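Long-range contacts in designed helical repeat protein (Synthetic construct, PDB 5CWF), which has no known natural function, being a de novo designed helical repeat protein built to test how widely repeat architectures can be designed computationally: residues 114-119 with 158-163; 102-107 with 150-155; 125-130 with 165-170. All blocks are in the same frame, centred on the assembly; numbering follows the deposited sequence. Where two conformers were deposited one is given.

Contact 1. Residues 114-119 with 158-163. With CA (calcium ion), chain J.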
loop_
_atom_site.group_PDB
_atom_site.type_symbol
_atom_site.label_atom_id
_atom_site.label_comp_id
_atom_site.label_asym_id
_atom_site.label_seq_id
_atom_site.Cartn_x
_atom_site.Cartn_y
_atom_site.Cartn_z
ATOM N N ASP A 114 8.386 8.642 10.332
ATOM C CA ASP A 114 9.542 9.131 9.561
ATOM C C ASP A 114 9.203 9.378 8.070
ATOM O O ASP A 114 8.912 8.425 7.334
ATOM C CB ASP A 114 10.714 8.147 9.715
ATOM C CG ASP A 114 11.998 8.644 9.062
ATOM O OD1 ASP A 114 11.967 9.208 7.950
ATOM O OD2 ASP A 114 13.055 8.534 9.712
ATOM N N ASP A 115 9.210 10.640 7.623
ATOM C CA ASP A 115 8.782 10.951 6.247
ATOM C C ASP A 115 9.647 10.324 5.154
ATOM O O ASP A 115 9.129 9.967 4.098
ATOM C CB ASP A 115 8.748 12.463 5.985
ATOM C CG ASP A 115 7.558 13.160 6.618
ATOM O OD1 ASP A 115 6.506 12.524 6.819
ATOM O OD2 ASP A 115 7.653 14.376 6.862
ATOM N N GLU A 116 10.955 10.230 5.373
ATOM C CA GLU A 116 11.853 9.707 4.342
ATOM C C GLU A 116 11.654 8.206 4.204
ATOM O O GLU A 116 11.608 7.666 3.095
ATOM C CB GLU A 116 13.321 10.059 4.663
ATOM C CG GLU A 116 14.368 9.545 3.650
ATOM C CD GLU A 116 14.654 10.539 2.530
ATOM O OE1 GLU A 116 13.689 11.160 2.029
ATOM O OE2 GLU A 116 15.847 10.707 2.161
ATOM N N VAL A 117 11.521 7.515 5.332
ATOM C CA VAL A 117 11.269 6.082 5.295
ATOM C C VAL A 117 9.898 5.790 4.693
ATOM O O VAL A 117 9.753 4.895 3.859
ATOM C CB VAL A 117 11.393 5.473 6.712
ATOM C CG1 VAL A 117 10.880 4.038 6.748
ATOM C CG2 VAL A 117 12.843 5.555 7.166
ATOM N N ALA A 118 8.891 6.566 5.080
ATOM C CA ALA A 118 7.550 6.337 4.574
ATOM C C ALA A 118 7.549 6.490 3.061
ATOM O O ALA A 118 6.953 5.680 2.346
ATOM C CB ALA A 118 6.575 7.283 5.219
ATOM N N ARG A 119 8.235 7.517 2.565
ATOM C CA ARG A 119 8.292 7.742 1.125
ATOM C C ARG A 119 8.991 6.598 0.392
ATOM O O ARG A 119 8.543 6.177 -0.671
ATOM C CB ARG A 119 9.017 9.049 0.825
ATOM C CG ARG A 119 9.416 9.204 -0.640
ATOM C CD ARG A 119 9.912 10.620 -0.961
ATOM N NE ARG A 119 8.843 11.615 -0.913
ATOM C CZ ARG A 119 9.019 12.916 -1.134
ATOM N NH1 ARG A 119 10.224 13.391 -1.423
ATOM N NH2 ARG A 119 7.988 13.747 -1.070
ATOM N N ASN A 158 13.443 0.892 10.074
ATOM C CA ASN A 158 13.446 2.309 9.704
ATOM C C ASN A 158 14.608 2.617 8.752
ATOM O O ASN A 158 15.393 3.517 8.983
ATOM C CB ASN A 158 13.500 3.204 10.954
ATOM C CG ASN A 158 12.763 4.527 10.752
ATOM O OD1 ASN A 158 11.627 4.562 10.254
ATOM N ND2 ASN A 158 13.413 5.620 11.115
ATOM N N ASP A 159 14.732 1.801 7.711
ATOM C CA ASP A 159 15.919 1.783 6.856
ATOM C C ASP A 159 15.580 2.257 5.435
ATOM O O ASP A 159 15.203 1.447 4.577
ATOM C CB ASP A 159 16.506 0.369 6.858
ATOM C CG ASP A 159 17.799 0.252 6.075
ATOM O OD1 ASP A 159 18.206 1.219 5.398
ATOM O OD2 ASP A 159 18.411 -0.834 6.147
ATOM N N ASP A 160 15.703 3.562 5.202
ATOM C CA ASP A 160 15.307 4.150 3.916
ATOM C C ASP A 160 16.287 3.773 2.808
ATOM O O ASP A 160 15.892 3.610 1.659
ATOM C CB ASP A 160 15.182 5.694 4.011
ATOM C CG ASP A 160 16.423 6.395 4.609
ATOM O OD1 ASP A 160 16.904 5.997 5.686
ATOM O OD2 ASP A 160 16.901 7.384 4.012
ATOM N N GLU A 161 17.561 3.601 3.156
ATOM C CA GLU A 161 18.568 3.244 2.164
ATOM C C GLU A 161 18.268 1.853 1.578
ATOM O O GLU A 161 18.318 1.632 0.361
ATOM C CB GLU A 161 19.977 3.310 2.788
ATOM C CG GLU A 161 20.467 4.745 3.107
ATOM C CD GLU A 161 19.976 5.312 4.454
ATOM O OE1 GLU A 161 19.442 4.537 5.283
ATOM O OE2 GLU A 161 20.152 6.542 4.693
ATOM N N THR A 162 17.939 0.908 2.446
ATOM C CA THR A 162 17.612 -0.442 1.991
ATOM C C THR A 162 16.301 -0.449 1.196
ATOM O O THR A 162 16.182 -1.152 0.199
ATOM C CB THR A 162 17.544 -1.408 3.193
ATOM O OG1 THR A 162 18.835 -1.460 3.806
ATOM C CG2 THR A 162 17.147 -2.808 2.763
ATOM N N ALA A 163 15.335 0.364 1.604
ATOM C CA ALA A 163 14.094 0.455 0.828
ATOM C C ALA A 163 14.384 0.876 -0.624
ATOM O O ALA A 163 13.862 0.280 -1.579
ATOM C CB ALA A 163 13.135 1.426 1.486
HETATM CA CA CA J . 18.839 6.448 6.962
HETATM O O HOH W 1 18.186 4.516 8.153
#
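One cross-segment hydrogen bond, the packing of V117 and a pair of close carboxylates make up the contact between 114-119 and 158-163. D114 is the N-cap of helix 115-134: with CG anti to its backbone N (chi1 -174°), D114 OD1 takes a nearly straight bond from V117 N at 3.1 Å and a weak one from E116 N. The other oxygen, D114 OD2, reaches across and accepts from N158 ND2 at 3.3 Å, a long bond bent to 144° at the hydrogen and arriving from above the carboxylate plane. An alanine here, lacking both oxygens, would probably leave the first turn of helix 115-134 less firmly fixed and less tied to N158. D159 caps helix 160-176, its OD1 accepting from T162 N at 3.0 Å and its OD2 taking a very short bond from T162 OG1.

Packing centres on V117, whose side chain crosses that of N158 at about a right angle. V117 CG2 lies 3.5 Å from the amide oxygen N158 OD1 and 3.9 Å from the apolar D160 CB.

Charge is less comfortable. E116 CG packs 3.3 Å from D160 OD2, while E116 OE2 stands 3.9 Å from the same oxygen; R164 NH1 makes long, weak ion pairs with both. The crowded chi1 position of D160 (52°) leaves D160 OD1 to bind calcium at 2.4 Å. E161 grips the ion with both carboxylate oxygens, and a water bound to the calcium donates to N158 O. The calcium probably offsets some of the local negative charge.

N158, with positive phi, is the C-prime residue of a Schellman motif ending helix 138-156, and D159 immediately caps the next helix: a tight helix-loop-helix connection, with a calcium site at the start of helix 160-176, as between the helices of a designed repeat stack.

Contact 2. Residues 102-107 with 150-155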
loop_
_atom_site.group_PDB
_atom_site.type_symbol
_atom_site.label_atom_id
_atom_site.label_comp_id
_atom_site.label_asym_id
_atom_site.label_seq_id
_atom_site.Cartn_x
_atom_site.Cartn_y
_atom_site.Cartn_z
ATOM N N LEU A 102 3.366 -6.042 1.749
ATOM C CA LEU A 102 3.518 -4.643 1.405
ATOM C C LEU A 102 2.583 -3.764 2.230
ATOM O O LEU A 102 2.987 -2.713 2.685
ATOM C CB LEU A 102 3.265 -4.417 -0.085
ATOM C CG LEU A 102 4.279 -5.092 -1.009
ATOM C CD1 LEU A 102 3.900 -4.829 -2.464
ATOM C CD2 LEU A 102 5.691 -4.615 -0.748
ATOM N N ALA A 103 1.350 -4.225 2.448
ATOM C CA ALA A 103 0.391 -3.471 3.255
ATOM C C ALA A 103 0.896 -3.315 4.688
ATOM O O ALA A 103 0.806 -2.242 5.276
ATOM C CB ALA A 103 -0.973 -4.161 3.245
ATOM N N LYS A 104 1.471 -4.381 5.232
ATOM C CA LYS A 104 2.051 -4.304 6.563
ATOM C C LYS A 104 3.222 -3.333 6.614
ATOM O O LYS A 104 3.399 -2.624 7.604
ATOM C CB LYS A 104 2.512 -5.687 7.030
ATOM C CG LYS A 104 1.370 -6.617 7.442
ATOM C CD LYS A 104 1.899 -8.023 7.711
ATOM C CE LYS A 104 0.808 -8.982 8.165
ATOM N NZ LYS A 104 1.333 -10.370 8.355
ATOM N N ALA A 105 4.011 -3.288 5.539
ATOM C CA ALA A 105 5.173 -2.394 5.490
ATOM C C ALA A 105 4.787 -0.907 5.409
ATOM O O ALA A 105 5.394 -0.073 6.081
ATOM C CB ALA A 105 6.056 -2.762 4.298
ATOM N N VAL A 106 3.811 -0.575 4.576
ATOM C CA VAL A 106 3.392 0.817 4.474
ATOM C C VAL A 106 2.689 1.221 5.772
ATOM O O VAL A 106 2.815 2.345 6.205
ATOM C CB VAL A 106 2.500 1.102 3.214
ATOM C CG1 VAL A 106 3.302 0.862 1.928
ATOM C CG2 VAL A 106 1.223 0.299 3.220
ATOM N N LEU A 107 1.996 0.298 6.427
ATOM C CA LEU A 107 1.364 0.621 7.711
ATOM C C LEU A 107 2.405 0.947 8.783
ATOM O O LEU A 107 2.319 1.965 9.471
ATOM C CB LEU A 107 0.501 -0.552 8.182
ATOM C CG LEU A 107 -0.188 -0.452 9.547
ATOM C CD1 LEU A 107 -1.055 0.771 9.661
ATOM C CD2 LEU A 107 -1.021 -1.722 9.799
ATOM N N ARG A 150 11.400 -8.239 2.301
ATOM C CA ARG A 150 12.534 -7.356 2.623
ATOM C C ARG A 150 12.092 -5.906 2.839
ATOM O O ARG A 150 12.665 -5.205 3.674
ATOM C CB ARG A 150 13.580 -7.433 1.520
ATOM C CG ARG A 150 14.268 -8.776 1.494
ATOM C CD ARG A 150 15.230 -8.926 0.331
ATOM N NE ARG A 150 16.228 -7.860 0.296
ATOM C CZ ARG A 150 16.818 -7.425 -0.814
ATOM N NH1 ARG A 150 16.550 -7.995 -1.980
ATOM N NH2 ARG A 150 17.703 -6.438 -0.755
ATOM N N VAL A 151 11.054 -5.476 2.129
ATOM C CA VAL A 151 10.500 -4.138 2.323
ATOM C C VAL A 151 9.925 -4.021 3.734
ATOM O O VAL A 151 10.161 -3.032 4.441
ATOM C CB VAL A 151 9.394 -3.829 1.284
ATOM C CG1 VAL A 151 8.719 -2.483 1.587
ATOM C CG2 VAL A 151 9.976 -3.798 -0.110
ATOM N N LEU A 152 9.206 -5.049 4.158
ATOM C CA LEU A 152 8.647 -5.084 5.502
ATOM C C LEU A 152 9.756 -5.031 6.548
ATOM O O LEU A 152 9.648 -4.290 7.541
ATOM C CB LEU A 152 7.747 -6.332 5.662
ATOM C CG LEU A 152 7.126 -6.601 7.037
ATOM C CD1 LEU A 152 6.370 -5.366 7.546
ATOM C CD2 LEU A 152 6.187 -7.789 6.959
ATOM N N ASP A 153 10.844 -5.776 6.332
ATOM C CA ASP A 153 11.960 -5.767 7.281
ATOM C C ASP A 153 12.595 -4.369 7.319
ATOM O O ASP A 153 12.950 -3.848 8.406
ATOM C CB ASP A 153 13.011 -6.829 6.907
ATOM C CG ASP A 153 12.550 -8.259 7.220
ATOM O OD1 ASP A 153 11.672 -8.434 8.095
ATOM O OD2 ASP A 153 13.067 -9.213 6.587
ATOM N N ALA A 154 12.694 -3.737 6.148
ATOM C CA ALA A 154 13.250 -2.379 6.057
ATOM C C ALA A 154 12.401 -1.371 6.807
ATOM O O ALA A 154 12.927 -0.427 7.379
ATOM C CB ALA A 154 13.388 -1.939 4.597
ATOM N N ALA A 155 11.086 -1.522 6.737
ATOM C CA ALA A 155 10.201 -0.664 7.501
ATOM C C ALA A 155 10.424 -0.897 8.998
ATOM O O ALA A 155 10.456 0.052 9.793
ATOM C CB ALA A 155 8.758 -0.926 7.124
#
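Segments 102-107 and 150-155, of helices 93-111 and 138-156, run in the same direction, their N-to-C vectors only 17° apart and the segment axes approaching to 8.3 Å. The closest backbone approach is between A105 CA and L152 CA, 4.4 Å apart, and the small side chains of A105 and A155 suit such close spacing.

A105 carries the contact. Its CB points toward the other helix and meets backbone as much as side chain, A105 CB lying 3.7 Å from L152 CA and 3.8 Å from V151 CG1. One turn further along the second helix, A155 presses its CB against the carbonyl A105 O at 3.6 Å. L152 approaches from one flank. With CG anti to the backbone N (chi1 176°) and chi2 at 53°, L152 CD1 reaches across to the first helix, meeting A105 N at 3.7 Å and K104 CB at 3.9 Å. Beyond that CB the K104 chain is extended and leads away, so its aliphatic base alone takes part. L102 adds a looser touch, L102 CD2 to V151 CB at 4.3 Å. No hydrogen bond crosses the interface, and its cohesion is van der Waals packing.

Helix 115-134, which joins the two helices in sequence, closes the buried side: I121 touches both A105 and V151, and I128 touches both L102 and V151. On the outer flanks, A103 and L107 pack on helix 48-67, while R150 and V151 meet I166 of helix 160-176.

Contact 3. Residues 125-130 with 165-170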
loop_
_atom_site.group_PDB
_atom_site.type_symbol
_atom_site.label_atom_id
_atom_site.label_comp_id
_atom_site.label_asym_id
_atom_site.label_seq_id
_atom_site.Cartn_x
_atom_site.Cartn_y
_atom_site.Cartn_z
ATOM N N ALA A 125 7.187 -0.563 -2.584
ATOM C CA ALA A 125 5.918 -1.265 -2.757
ATOM C C ALA A 125 5.368 -0.992 -4.146
ATOM O O ALA A 125 4.927 -1.902 -4.853
ATOM C CB ALA A 125 4.919 -0.838 -1.683
ATOM N N ALA A 126 5.390 0.272 -4.547
ATOM C CA ALA A 126 4.874 0.613 -5.872
ATOM C C ALA A 126 5.649 -0.059 -6.996
ATOM O O ALA A 126 5.052 -0.443 -8.009
ATOM C CB ALA A 126 4.879 2.112 -6.071
ATOM N N GLU A 127 6.957 -0.216 -6.839
ATOM C CA GLU A 127 7.743 -0.828 -7.897
ATOM C C GLU A 127 7.422 -2.304 -8.026
ATOM O O GLU A 127 7.350 -2.839 -9.124
ATOM C CB GLU A 127 9.242 -0.696 -7.660
ATOM C CG GLU A 127 9.791 0.695 -7.816
ATOM C CD GLU A 127 9.737 1.224 -9.243
ATOM O OE1 GLU A 127 9.616 0.450 -10.221
ATOM O OE2 GLU A 127 9.874 2.449 -9.379
ATOM N N ILE A 128 7.233 -2.944 -6.885
ATOM C CA ILE A 128 6.889 -4.365 -6.833
ATOM C C ILE A 128 5.504 -4.591 -7.433
ATOM O O ILE A 128 5.293 -5.522 -8.231
ATOM C CB ILE A 128 6.954 -4.854 -5.368
ATOM C CG1 ILE A 128 8.420 -4.924 -4.931
ATOM C CG2 ILE A 128 6.262 -6.209 -5.221
ATOM C CD1 ILE A 128 8.670 -5.028 -3.405
ATOM N N VAL A 129 4.554 -3.722 -7.077
ATOM C CA VAL A 129 3.203 -3.824 -7.673
ATOM C C VAL A 129 3.266 -3.682 -9.186
ATOM O O VAL A 129 2.714 -4.517 -9.930
ATOM C CB VAL A 129 2.254 -2.755 -7.046
ATOM C CG1 VAL A 129 0.931 -2.664 -7.786
ATOM C CG2 VAL A 129 2.023 -3.098 -5.566
ATOM N N GLU A 130 3.988 -2.670 -9.655
ATOM C CA GLU A 130 4.100 -2.415 -11.095
ATOM C C GLU A 130 4.647 -3.641 -11.823
ATOM O O GLU A 130 4.158 -4.026 -12.890
ATOM C CB GLU A 130 4.993 -1.193 -11.337
ATOM C CG GLU A 130 5.111 -0.752 -12.779
ATOM C CD GLU A 130 6.143 0.355 -12.966
ATOM O OE1 GLU A 130 6.361 1.153 -12.021
ATOM O OE2 GLU A 130 6.742 0.420 -14.060
ATOM N N GLU A 165 17.125 0.463 -2.339
ATOM C CA GLU A 165 17.783 -0.639 -3.040
ATOM C C GLU A 165 16.785 -1.692 -3.503
ATOM O O GLU A 165 16.906 -2.231 -4.608
ATOM C CB GLU A 165 18.849 -1.288 -2.157
ATOM C CG GLU A 165 19.511 -2.485 -2.809
ATOM C CD GLU A 165 20.111 -2.147 -4.165
ATOM O OE1 GLU A 165 20.722 -1.062 -4.301
ATOM O OE2 GLU A 165 19.952 -2.960 -5.100
ATOM N N ILE A 166 15.802 -1.996 -2.667
ATOM C CA ILE A 166 14.797 -2.991 -3.054
ATOM C C ILE A 166 13.989 -2.453 -4.239
ATOM O O ILE A 166 13.662 -3.195 -5.142
ATOM C CB ILE A 166 13.857 -3.351 -1.892
ATOM C CG1 ILE A 166 14.622 -4.062 -0.769
ATOM C CG2 ILE A 166 12.726 -4.255 -2.363
ATOM C CD1 ILE A 166 13.913 -4.000 0.569
ATOM N N ALA A 167 13.694 -1.160 -4.248
ATOM C CA ALA A 167 12.941 -0.571 -5.357
ATOM C C ALA A 167 13.692 -0.708 -6.672
ATOM O O ALA A 167 13.082 -1.014 -7.711
ATOM C CB ALA A 167 12.630 0.904 -5.080
ATOM N N ARG A 168 15.001 -0.468 -6.635
ATOM C CA ARG A 168 15.836 -0.634 -7.829
ATOM C C ARG A 168 15.892 -2.090 -8.293
ATOM O O ARG A 168 15.829 -2.361 -9.486
ATOM C CB ARG A 168 17.267 -0.131 -7.605
ATOM C CG ARG A 168 17.416 1.393 -7.481
ATOM C CD ARG A 168 18.882 1.802 -7.267
ATOM N NE ARG A 168 19.436 1.353 -5.992
ATOM C CZ ARG A 168 19.683 2.139 -4.945
ATOM N NH1 ARG A 168 19.443 3.447 -4.994
ATOM N NH2 ARG A 168 20.193 1.613 -3.840
ATOM N N GLN A 169 16.036 -3.021 -7.356
ATOM C CA GLN A 169 16.062 -4.442 -7.712
ATOM C C GLN A 169 14.729 -4.899 -8.299
ATOM O O GLN A 169 14.702 -5.689 -9.238
ATOM C CB GLN A 169 16.391 -5.311 -6.499
ATOM C CG GLN A 169 17.816 -5.200 -6.003
ATOM C CD GLN A 169 18.011 -5.899 -4.667
ATOM O OE1 GLN A 169 17.247 -6.798 -4.314
ATOM N NE2 GLN A 169 19.031 -5.490 -3.918
ATOM N N ALA A 170 13.618 -4.389 -7.774
ATOM C CA ALA A 170 12.321 -4.752 -8.338
ATOM C C ALA A 170 12.200 -4.237 -9.780
ATOM O O ALA A 170 11.730 -4.966 -10.654
ATOM C CB ALA A 170 11.185 -4.234 -7.490
#
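Side-chain torsions decide how E127 and I128 meet A167 and A170. In E127, CG stands anti to the carbonyl carbon (chi1 -71°) and the chain then bends at chi2, so the methylenes rather than the carboxylate do the touching. E127 CG lies 3.7 Å from A167 O, the backbone carbonyl oxygen, and 3.9 Å from A167 CB. E127 CB sits 4.0 Å from A170 CB. The acidic residue therefore contributes its aliphatic base to the interface.

I128 likewise places CG1 anti to its carbonyl carbon, and chi2 of 164° extends the branch toward the second helix. I128 CG1 packs 3.8 Å from A170 CB, and I128 CD1 at the end of the branch makes a looser contact with I166 CG2 at 4.3 Å. A170 CB is consequently held between the stems of E127 and I128. Helix 138-156, which joins the two helices in sequence, meets I128 and I166 through V151.

The opposite flank of 165-170 is braced internally. R168 grips E165 side-on, R168 NE and NH2 both donating to E165 OE1, the NH2 bond being 2.8 Å long and the acceptor lying in the guanidinium plane. The remaining oxygen, E165 OE2, uses its anti lone pair to accept from Q169 NE2 at 2.9 Å. Two neighbours thus fix the rotation of one carboxylate, while Q169 OE1 accepts from R150 of helix 138-156.

With segment directions 14° apart, axes 8.4 Å apart and no hydrogen bond between the segments, this is near-parallel packing of helices through alanine, as expected in an alpha-helical repeat stack.

Contacts 1 and 3 join the same two helices, 115-134 and 160-176, at centres 14 Å apart: contact 1 at their N-terminal starts, contact 3 further along. Contact 2 joins the preceding parallel pair, 93-111 and 138-156, and lies about 10 Å from contact 1 and 12 Å from contact 3, centre to centre. D159 N reaches A154 O at 2.9 Å, linking contact 2 to contact 1, and R150 NH1 reaches Q169 OE1 at 2.7 Å, linking it to contact 3; V151 CG2 also packs 3.8 Å from I128 CD1. Among the three, only contact 1 holds calcium ligands, D160 and E161; the side chains of A155 in contact 2 and E127 in contact 3 lie about 12 and 11 Å from a bound calcium.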